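Local atomic coordinates of probable glutaminase ybaS (Escherichia coli, PDB entry 1U60), a protein that hydrolyses L-glutamine to L-glutamate and ammonium, and belongs to the glutaminase family of the beta-lactamase clan. Residues Q9-A14 against A41-V46; Q134-I139 against Y192-S197; H141-L146 against C196-N201. One frame throughout, in Å; residues are numbered along the deposited sequence.

Contact 1 of 3, residues Q9-A14 against A41-V46; sequences QAVDQA and AAVAIV
With chi1 at -60°, Val11 turns CG1 anti to its own carbonyl carbon and toward Ile45, while the chi1 of Val43, 54°, sets its CG1 between backbone N and carbonyl carbon, pointing back at Val11. These groups seat helix 4-18 on the five-stranded antiparallel sheet of the beta-lactamase-like fold, where strand 42-47 lies between strands 52-56 and 274-279. The helix runs nearly antiparallel to the strand, at 165°, and the two short axes come within 8.1 Å. Val11 sits above the line from Val43 to Ile45, alternate residues on the same face of the strand. Its CG1 lies against the ethyl arm of Ile45, 3.7 Å from both CG1 and CD1 of that residue, and the two side chains cross obliquely. Toward the start of the strand, CB of Val11 lies 4.1 Å from Val43 CG1. The contact is buried and wholly apolar in its side chains. Helix 290-303 flanks it on the same face: Val299 touches Ala14 and Ile45, and Gln302 NE2 is hydrogen-bonded to the carbonyl oxygen of Ala10. Ala42 and Val46, by contrast, face helix 202-213 across the sheet. The backbone of the helix takes part as well: the carbonyl oxygen of Val11 rests 3.5 Å from the methyl carbon CG1 of Val43.

Contact 2 of 3, residues Q134-I139 against Y192-S197; sequences QRWQRI and YTRQCS
Arg194 NH1 is held in a salt bridge to Glu133 and lies 3.4 Å from Trp136 CD1, while NE of the same guanidinium pairs with Asp190. With carboxylates from both helices holding it, the charged end is fixed at the rim of the indole: CD1 meets the guanidinium edge in its plane, and the two planes stand 62° apart. Behind this end the arginine chain, extended from CG to NE, runs across the ring face. Its CB sits over the six-membered ring in a CH-pi contact, 3.7 Å from the centroid and 15° off the normal, and its CD lies 3.8 Å from Trp136 CG. The indole reaches this position because its CG is anti to the backbone N (chi1 165°). At the far end of the indole, Gln195 N lies oblique to the ring, 3.6 Å from Trp136 CZ3. One helical turn after the tryptophan, Ile139 CG2 packs 3.8 Å from Gln195 CB, and the amide of that glutamine finds its polar partner in Ser68. Near the C-terminal end of helix 185-195, Ser197 OG donates to Thr193 O at 2.8 Å. The contact thus joins helix 132-147 to the C-terminal end of helix 185-195. Tyr192, predicted to bind substrate, points away from it and packs on helices 117-126 and 68-80, while helix 155-162 lies against Thr193, Arg194 and Ser197.

Contact 3 of 3, residues H141-L146 against C196-N201; sequences HIQQQL and CSTLLN. With EDO (1,2-ethanediol), chain I.
Helix 132-147 reaches the middle strand of a small antiparallel sheet, strands 62-63, 198-200 and 152-153, through one polar pair, Gln143 and Thr198. The hydroxyl OG1 of Thr198 donates to Gln143 OE1 at 2.8 Å. It approaches with a C=O...donor angle of 131° and a tilt of 17° from the carbonyl plane. The two side chains come from opposite directions: the glutamine is extended beyond CG, and the threonine holds OG1 between its backbone N and carbonyl carbon, facing the helix. The methyl CG2 of Thr198 also lies against the amide oxygen, 3.3 Å from OE1. At the other end of the amide, NE2 of Gln143 hydrogen-bonds to the carbonyl oxygen of Gln195, so both ends are engaged and the rotation of this buried group is fixed. Within the sheet, the backbone of Thr198 pairs with Leu64, that of Leu199 with Ala152 and that of Leu200 with Phe62, placing the threonine beside the chain that leads into Ser66, a predicted substrate-binding residue. The strand then passes into helix 202-213, for which Asn201 is the N-cap, its OD1 accepting from Glu204 N. Asn201 ND2 points to a bound 1,2-ethanediol, probably from the crystallisation liquor, and hydrogen-bonds to its O2 at 3.0 Å in a nearly straight line (174°); Asp59 OD1 holds the same molecule.

In the fold
Contacts 2 and 3 are neighbours, their centres 9 Å apart: both use helix 132-147 and share Cys196 and Ser197, where helix 185-195 gives way to strand 198-200. They also touch directly, Trp136 CH2 lying 3.8 Å from Thr198 CG2. Contact 2 belongs to the predicted substrate site, which contact 3 only approaches. Contact 2 contains Tyr192, and its Gln195 side chain is about 7 Å from that of Ser66; the Gln143 side chain of contact 3 is about 9 Å from that of Tyr192. Contact 1 lies away from the site, its centre about 30 Å from that of contact 2 and about 21 Å from that of contact 3. Helix 202-213 lies between contacts 1 and 3, touching Val46, Leu146 and Leu200.

Contact 1 of 3, residues Q9-A14 against A41-V46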
# COMPACT_ATOMS: atom_id res chain seq x y z
N GLN A 9 -4.05 28.69 6.25
CA GLN A 9 -4.41 28.33 7.63
C GLN A 9 -3.98 26.94 8.00
O GLN A 9 -3.56 26.70 9.12
CB GLN A 9 -5.93 28.42 7.88
CG GLN A 9 -6.48 29.82 8.03
CD GLN A 9 -7.99 29.82 8.23
OE1 GLN A 9 -8.54 28.84 8.79
NE2 GLN A 9 -8.66 30.90 7.80
N ALA A 10 -4.12 26.01 7.07
CA ALA A 10 -3.72 24.64 7.31
C ALA A 10 -2.24 24.50 7.55
O ALA A 10 -1.87 23.86 8.51
CB ALA A 10 -4.19 23.72 6.18
N VAL A 11 -1.37 25.12 6.73
CA VAL A 11 0.06 25.02 6.99
C VAL A 11 0.46 25.80 8.26
O VAL A 11 1.34 25.35 8.98
CB VAL A 11 1.01 25.48 5.81
CG1 VAL A 11 0.74 24.63 4.56
CG2 VAL A 11 0.89 26.92 5.49
N ASP A 12 -0.15 26.96 8.49
CA ASP A 12 0.06 27.71 9.74
C ASP A 12 -0.28 26.93 11.00
O ASP A 12 0.53 26.85 11.94
CB ASP A 12 -0.74 29.04 9.72
CG ASP A 12 -0.10 30.08 8.78
OD1 ASP A 12 1.01 29.85 8.28
OD2 ASP A 12 -0.64 31.17 8.52
N GLN A 13 -1.44 26.30 11.02
CA GLN A 13 -1.85 25.50 12.18
C GLN A 13 -1.02 24.24 12.35
O GLN A 13 -0.69 23.86 13.48
CB GLN A 13 -3.34 25.18 12.07
CG GLN A 13 -4.18 26.48 12.06
CD GLN A 13 -5.69 26.29 12.10
OE1 GLN A 13 -6.20 25.16 12.01
NE2 GLN A 13 -6.42 27.41 12.25
N ALA A 14 -0.64 23.58 11.26
CA ALA A 14 0.24 22.43 11.41
C ALA A 14 1.59 22.81 12.01
O ALA A 14 2.15 22.06 12.80
CB ALA A 14 0.47 21.74 10.03
N ALA A 41 12.28 23.67 11.20
CA ALA A 41 11.02 23.01 10.90
C ALA A 41 10.21 23.82 9.90
O ALA A 41 10.14 25.06 10.03
CB ALA A 41 10.24 22.85 12.16
N ALA A 42 9.59 23.14 8.91
CA ALA A 42 8.84 23.79 7.85
C ALA A 42 7.78 22.86 7.33
O ALA A 42 7.91 21.62 7.44
CB ALA A 42 9.75 24.24 6.73
N VAL A 43 6.74 23.47 6.80
CA VAL A 43 5.70 22.74 6.11
C VAL A 43 5.19 23.60 4.95
O VAL A 43 5.15 24.85 5.02
CB VAL A 43 4.58 22.30 7.05
CG1 VAL A 43 4.01 23.49 7.82
CG2 VAL A 43 3.52 21.57 6.31
N ALA A 44 4.84 22.95 3.85
CA ALA A 44 4.39 23.67 2.65
C ALA A 44 3.40 22.86 1.83
O ALA A 44 3.45 21.66 1.79
CB ALA A 44 5.58 24.05 1.73
N ILE A 45 2.55 23.60 1.10
CA ILE A 45 1.71 23.09 0.04
C ILE A 45 2.10 23.78 -1.27
O ILE A 45 2.33 24.99 -1.33
CB ILE A 45 0.25 23.47 0.32
CG1 ILE A 45 -0.32 22.74 1.53
CG2 ILE A 45 -0.62 23.26 -0.91
CD1 ILE A 45 -1.64 23.29 2.06
N VAL A 46 2.19 22.98 -2.33
CA VAL A 46 2.22 23.48 -3.68
C VAL A 46 1.05 22.83 -4.42
O VAL A 46 0.97 21.62 -4.53
CB VAL A 46 3.54 23.20 -4.37
CG1 VAL A 46 3.43 23.70 -5.86
CG2 VAL A 46 4.68 23.92 -3.63

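Contact 2 of 3, residues Q134-I139 against Y192-S197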
# COMPACT_ATOMS: atom_id res chain seq x y z
N GLN A 134 26.93 10.77 -17.75
CA GLN A 134 25.63 10.98 -18.36
C GLN A 134 24.54 10.44 -17.43
O GLN A 134 23.49 11.07 -17.31
CB GLN A 134 25.52 10.28 -19.70
CG GLN A 134 24.17 10.48 -20.35
CD GLN A 134 24.10 9.98 -21.78
OE1 GLN A 134 24.39 8.82 -22.04
NE2 GLN A 134 23.63 10.82 -22.69
N ARG A 135 24.80 9.29 -16.81
CA ARG A 135 23.83 8.70 -15.88
C ARG A 135 23.50 9.73 -14.79
O ARG A 135 22.34 9.97 -14.48
CB ARG A 135 24.36 7.40 -15.28
CG ARG A 135 23.35 6.63 -14.41
CD ARG A 135 23.90 5.29 -13.87
NE ARG A 135 24.28 4.46 -14.98
CZ ARG A 135 23.44 3.81 -15.76
NH1 ARG A 135 22.13 3.74 -15.51
NH2 ARG A 135 23.93 3.14 -16.78
N TRP A 136 24.53 10.38 -14.27
CA TRP A 136 24.37 11.37 -13.18
C TRP A 136 23.66 12.58 -13.72
O TRP A 136 22.70 13.05 -13.14
CB TRP A 136 25.73 11.71 -12.52
CG TRP A 136 25.66 12.94 -11.67
CD1 TRP A 136 26.39 14.12 -11.82
CD2 TRP A 136 24.72 13.19 -10.63
NE1 TRP A 136 25.98 15.03 -10.87
CE2 TRP A 136 24.96 14.50 -10.14
CE3 TRP A 136 23.67 12.43 -10.06
CZ2 TRP A 136 24.20 15.05 -9.10
CZ3 TRP A 136 22.94 12.99 -9.04
CH2 TRP A 136 23.19 14.27 -8.57
N GLN A 137 24.11 13.08 -14.88
CA GLN A 137 23.53 14.29 -15.44
C GLN A 137 22.02 14.12 -15.67
O GLN A 137 21.27 15.03 -15.38
CB GLN A 137 24.23 14.73 -16.74
CG GLN A 137 25.58 15.42 -16.50
CD GLN A 137 25.54 16.57 -15.48
OE1 GLN A 137 24.75 17.49 -15.61
NE2 GLN A 137 26.43 16.53 -14.50
N ARG A 138 21.58 12.95 -16.15
CA ARG A 138 20.17 12.77 -16.48
C ARG A 138 19.33 12.71 -15.19
O ARG A 138 18.26 13.25 -15.14
CB ARG A 138 19.97 11.54 -17.33
CG ARG A 138 20.60 11.62 -18.75
CD ARG A 138 20.22 10.45 -19.67
NE ARG A 138 18.79 10.50 -20.00
CZ ARG A 138 17.87 9.58 -19.68
NH1 ARG A 138 18.17 8.44 -19.09
NH2 ARG A 138 16.61 9.80 -20.06
N ILE A 139 19.88 12.11 -14.14
CA ILE A 139 19.19 12.05 -12.82
C ILE A 139 19.13 13.41 -12.16
O ILE A 139 18.08 13.82 -11.69
CB ILE A 139 19.87 11.02 -11.92
CG1 ILE A 139 19.51 9.60 -12.41
CG2 ILE A 139 19.47 11.19 -10.44
CD1 ILE A 139 20.38 8.49 -11.84
N TYR A 192 24.07 6.52 -7.31
CA TYR A 192 23.04 6.44 -6.27
C TYR A 192 23.44 7.37 -5.09
O TYR A 192 22.62 8.12 -4.55
CB TYR A 192 22.82 4.99 -5.78
CG TYR A 192 21.83 5.02 -4.65
CD1 TYR A 192 20.51 5.33 -4.91
CD2 TYR A 192 22.22 4.90 -3.31
CE1 TYR A 192 19.60 5.45 -3.93
CE2 TYR A 192 21.27 5.01 -2.29
CZ TYR A 192 19.96 5.29 -2.63
OH TYR A 192 18.99 5.51 -1.69
N THR A 193 24.71 7.33 -4.71
CA THR A 193 25.24 8.19 -3.65
C THR A 193 25.10 9.68 -3.98
O THR A 193 24.63 10.46 -3.16
CB THR A 193 26.70 7.83 -3.39
OG1 THR A 193 26.75 6.44 -3.03
CG2 THR A 193 27.24 8.58 -2.22
N ARG A 194 25.43 10.04 -5.21
CA ARG A 194 25.26 11.42 -5.71
C ARG A 194 23.83 11.86 -5.62
O ARG A 194 23.56 12.97 -5.17
CB ARG A 194 25.74 11.58 -7.16
CG ARG A 194 27.22 11.30 -7.36
CD ARG A 194 27.67 11.61 -8.77
NE ARG A 194 28.80 10.83 -9.25
CZ ARG A 194 29.40 11.02 -10.45
NH1 ARG A 194 28.99 11.99 -11.25
NH2 ARG A 194 30.39 10.26 -10.83
N GLN A 195 22.90 11.02 -6.08
CA GLN A 195 21.49 11.44 -6.17
C GLN A 195 20.90 11.73 -4.79
O GLN A 195 19.99 12.56 -4.63
CB GLN A 195 20.67 10.44 -6.95
CG GLN A 195 20.18 9.25 -6.14
CD GLN A 195 19.29 8.33 -6.90
OE1 GLN A 195 18.27 7.80 -6.33
NE2 GLN A 195 19.63 8.05 -8.10
N CYS A 196 21.46 11.08 -3.76
CA CYS A 196 21.08 11.30 -2.39
C CYS A 196 21.68 12.57 -1.76
O CYS A 196 21.23 13.00 -0.69
CB CYS A 196 21.51 10.12 -1.53
SG CYS A 196 20.52 8.62 -1.78
N SER A 197 22.65 13.16 -2.45
CA SER A 197 23.49 14.21 -1.91
C SER A 197 23.16 15.59 -2.45
O SER A 197 23.88 16.51 -2.18
CB SER A 197 24.99 13.87 -2.14
OG SER A 197 25.34 12.64 -1.51

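Contact 3 of 3, residues H141-L146 against C196-N201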
# COMPACT_ATOMS: atom_id res chain seq x y z
N HIS A 141 19.11 16.22 -13.69
CA HIS A 141 18.19 17.00 -14.50
C HIS A 141 16.74 16.70 -14.12
O HIS A 141 15.94 17.61 -13.98
CB HIS A 141 18.45 16.73 -15.98
CG HIS A 141 17.64 17.57 -16.89
ND1 HIS A 141 17.89 18.92 -17.06
CD2 HIS A 141 16.57 17.28 -17.67
CE1 HIS A 141 17.02 19.41 -17.93
NE2 HIS A 141 16.20 18.44 -18.30
N ILE A 142 16.39 15.43 -13.97
CA ILE A 142 15.01 15.13 -13.57
C ILE A 142 14.66 15.65 -12.19
O ILE A 142 13.53 16.14 -11.97
CB ILE A 142 14.61 13.67 -13.78
CG1 ILE A 142 13.10 13.63 -13.97
CG2 ILE A 142 15.08 12.76 -12.64
CD1 ILE A 142 12.58 12.23 -14.28
N GLN A 143 15.61 15.59 -11.24
CA GLN A 143 15.37 16.20 -9.92
C GLN A 143 15.06 17.71 -10.07
O GLN A 143 14.13 18.21 -9.49
CB GLN A 143 16.57 16.02 -8.96
CG GLN A 143 16.92 14.65 -8.53
CD GLN A 143 17.99 14.64 -7.45
OE1 GLN A 143 18.38 15.69 -6.92
NE2 GLN A 143 18.49 13.45 -7.15
N GLN A 144 15.84 18.42 -10.88
CA GLN A 144 15.60 19.82 -11.12
C GLN A 144 14.27 20.08 -11.84
O GLN A 144 13.53 21.02 -11.49
CB GLN A 144 16.77 20.44 -11.90
CG GLN A 144 18.11 20.42 -11.13
CD GLN A 144 19.32 20.77 -11.99
OE1 GLN A 144 19.29 20.65 -13.24
NE2 GLN A 144 20.44 21.12 -11.33
N GLN A 145 13.91 19.22 -12.79
CA GLN A 145 12.65 19.34 -13.48
C GLN A 145 11.45 19.13 -12.56
O GLN A 145 10.46 19.81 -12.69
CB GLN A 145 12.56 18.35 -14.62
CG GLN A 145 13.44 18.64 -15.78
CD GLN A 145 13.29 17.55 -16.87
OE1 GLN A 145 13.63 16.36 -16.64
NE2 GLN A 145 12.82 17.95 -18.04
N LEU A 146 11.57 18.17 -11.67
CA LEU A 146 10.45 17.81 -10.76
C LEU A 146 10.30 18.75 -9.57
O LEU A 146 9.19 19.04 -9.20
CB LEU A 146 10.66 16.41 -10.24
CG LEU A 146 10.54 15.31 -11.27
CD1 LEU A 146 11.11 14.06 -10.67
CD2 LEU A 146 9.12 15.09 -11.66
N CYS A 196 21.46 11.08 -3.76
CA CYS A 196 21.08 11.30 -2.39
C CYS A 196 21.68 12.57 -1.76
O CYS A 196 21.23 13.00 -0.69
CB CYS A 196 21.51 10.12 -1.53
SG CYS A 196 20.52 8.62 -1.78
N SER A 197 22.65 13.16 -2.45
CA SER A 197 23.49 14.21 -1.91
C SER A 197 23.16 15.59 -2.45
O SER A 197 23.88 16.51 -2.18
CB SER A 197 24.99 13.87 -2.14
OG SER A 197 25.34 12.64 -1.51
N THR A 198 22.05 15.76 -3.15
CA THR A 198 21.57 17.10 -3.51
C THR A 198 20.80 17.73 -2.34
O THR A 198 20.37 17.02 -1.42
CB THR A 198 20.69 17.00 -4.75
OG1 THR A 198 19.59 16.13 -4.45
CG2 THR A 198 21.44 16.42 -5.93
N LEU A 199 20.66 19.05 -2.38
CA LEU A 199 19.94 19.80 -1.38
C LEU A 199 18.70 20.47 -1.96
O LEU A 199 18.72 20.96 -3.09
CB LEU A 199 20.84 20.90 -0.83
CG LEU A 199 22.20 20.48 -0.25
CD1 LEU A 199 22.88 21.68 0.41
CD2 LEU A 199 22.07 19.40 0.79
N LEU A 200 17.59 20.39 -1.22
CA LEU A 200 16.39 21.11 -1.60
C LEU A 200 15.65 21.63 -0.37
O LEU A 200 15.87 21.13 0.74
CB LEU A 200 15.47 20.23 -2.44
CG LEU A 200 14.54 19.27 -1.71
CD1 LEU A 200 13.64 18.62 -2.77
CD2 LEU A 200 15.30 18.22 -0.79
N ASN A 201 14.76 22.61 -0.54
CA ASN A 201 14.00 23.13 0.57
C ASN A 201 12.59 22.56 0.58
O ASN A 201 12.21 21.74 -0.28
CB ASN A 201 13.99 24.65 0.64
CG ASN A 201 13.40 25.29 -0.53
OD1 ASN A 201 12.40 24.82 -1.10
ND2 ASN A 201 13.99 26.45 -0.93
C1 EDO I . 11.36 29.59 -1.85
O1 EDO I . 11.87 29.35 -0.50
C2 EDO I . 11.56 28.38 -2.76
O2 EDO I . 12.91 28.14 -3.19